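Local coordinates for PBP domain-containing protein (Vibrio parahaemolyticus, PDB 3MUQ) that is of unknown function but belongs to the periplasmic binding protein superfamily and probably binds a small ligand between two lobes, at residues 19-22 with 23-26. Sequence-based numbering, arbitrary orientation.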
loop_
_atom_site.group_PDB
_atom_site.type_symbol
_atom_site.label_atom_id
_atom_site.label_comp_id
_atom_site.label_asym_id
_atom_site.label_seq_id
_atom_site.Cartn_x
_atom_site.Cartn_y
_atom_site.Cartn_z
ATOM N N GLY A 19 16.459 -2.982 7.446
ATOM C CA GLY A 19 15.782 -3.609 8.571
ATOM C C GLY A 19 14.327 -3.983 8.305
ATOM O O GLY A 19 13.688 -4.647 9.122
ATOM N N LEU A 20 13.800 -3.567 7.156
ATOM C CA LEU A 20 12.423 -3.895 6.782
ATOM C C LEU A 20 12.051 -5.366 7.020
ATOM O O LEU A 20 11.031 -5.673 7.638
ATOM C CB LEU A 20 12.175 -3.550 5.314
ATOM C CG LEU A 20 10.802 -3.953 4.741
ATOM C CD1 LEU A 20 9.649 -3.210 5.426
ATOM C CD2 LEU A 20 10.790 -3.722 3.232
ATOM N N LEU A 21 12.878 -6.269 6.512
ATOM C CA LEU A 21 12.558 -7.684 6.545
ATOM C C LEU A 21 12.581 -8.261 7.964
ATOM O O LEU A 21 11.803 -9.170 8.290
ATOM C CB LEU A 21 13.465 -8.444 5.575
ATOM C CG LEU A 21 13.125 -8.043 4.130
ATOM C CD1 LEU A 21 14.198 -8.422 3.128
ATOM C CD2 LEU A 21 11.776 -8.630 3.725
ATOM N N ASP A 22 13.449 -7.712 8.808
ATOM C CA ASP A 22 13.495 -8.104 10.212
ATOM C C ASP A 22 12.172 -7.809 10.888
ATOM O O ASP A 22 11.812 -8.445 11.874
ATOM C CB ASP A 22 14.617 -7.368 10.938
ATOM C CG ASP A 22 15.983 -7.757 10.433
ATOM O OD1 ASP A 22 16.090 -8.821 9.789
ATOM O OD2 ASP A 22 16.944 -7.000 10.680
ATOM N N TYR A 23 11.448 -6.841 10.342
ATOM C CA TYR A 23 10.150 -6.437 10.865
ATOM C C TYR A 23 9.025 -7.357 10.370
ATOM O O TYR A 23 8.055 -7.601 11.078
ATOM C CB TYR A 23 9.868 -5.003 10.415
ATOM C CG TYR A 23 8.936 -4.217 11.303
ATOM C CD1 TYR A 23 9.335 -3.002 11.857
ATOM C CD2 TYR A 23 7.654 -4.680 11.588
ATOM C CE1 TYR A 23 8.479 -2.269 12.674
ATOM C CE2 TYR A 23 6.792 -3.958 12.405
ATOM C CZ TYR A 23 7.208 -2.755 12.944
ATOM O OH TYR A 23 6.354 -2.038 13.754
ATOM N N LEU A 24 9.156 -7.860 9.147
ATOM C CA LEU A 24 8.098 -8.645 8.496
ATOM C C LEU A 24 8.175 -10.155 8.725
ATOM O O LEU A 24 7.168 -10.811 9.018
ATOM C CB LEU A 24 8.147 -8.416 6.983
ATOM C CG LEU A 24 8.042 -6.955 6.576
ATOM C CD1 LEU A 24 7.949 -6.860 5.073
ATOM C CD2 LEU A 24 6.815 -6.326 7.234
ATOM N N LEU A 25 9.372 -10.699 8.541
ATOM C CA LEU A 25 9.552 -12.140 8.412
ATOM C C LEU A 25 9.107 -12.952 9.599
ATOM O O LEU A 25 8.493 -13.999 9.415
ATOM C CB LEU A 25 10.989 -12.487 8.045
ATOM C CG LEU A 25 11.291 -12.011 6.622
ATOM C CD1 LEU A 25 12.631 -12.510 6.156
ATOM C CD2 LEU A 25 10.196 -12.477 5.697
ATOM N N PRO A 26 9.445 -12.493 10.819
ATOM C CA PRO A 26 9.032 -13.219 12.024
ATOM C C PRO A 26 7.524 -13.430 12.075
ATOM O O PRO A 26 7.070 -14.554 12.327
ATOM C CB PRO A 26 9.483 -12.290 13.156
ATOM C CG PRO A 26 10.670 -11.567 12.587
ATOM C CD PRO A 26 10.354 -11.370 11.129
#
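Leu-20 and Leu-24 meet on the buried side of the first turns of helix 20-32. Their side chains cross at a slant, with CD1 of Leu-20 lying 4.0 Å from CD1 of Leu-24. Leu-20 reaches forward because its CG is turned away from its own backbone N (chi1 175°), which brings CD1 forward to Leu-24. Next to them, CB of Leu-21 lies 4.2 Å from CD1 of Leu-25. These leucines also pack inward against the fold: Leu-24 on Leu-231 and Leu-223, Leu-21 and Leu-25 on Val-38 of strand 35-41.

The backbone bonds are uneven. Leu-25 N to Leu-21 O is short (2.9 Å) and nearly straight, 172° at the hydrogen. The turn before it is less regular. Tyr-23 N bonds Leu-20 O at 3.0 Å, from well above the carbonyl plane, and has a weak, longer bond to Gly-19 O. Leu-24 N shares two weak bonds, to Leu-20 O and Leu-21 O.

The other side is looser and faces solvent. Asp-22 is exposed there. Pro-26 has no N-H to give, and the helix is kinked where its N makes no bond to the preceding turn; its CD lies 3.4 Å from Asp-22 O. Tyr-23 is exposed but lies between the two sides, its ring against Leu-231 and Phe-235 of helix 226-236.

Gly-19, with positive phi, ends helix 13-18 and stands at the N-cap of the next. The result is an amphipathic helix start, mixing i to i+3 and i to i+4 bonds, laid against strand 35-41, which runs parallel to strand 6-12, in an alpha/beta lobe, as in periplasmic binding proteins.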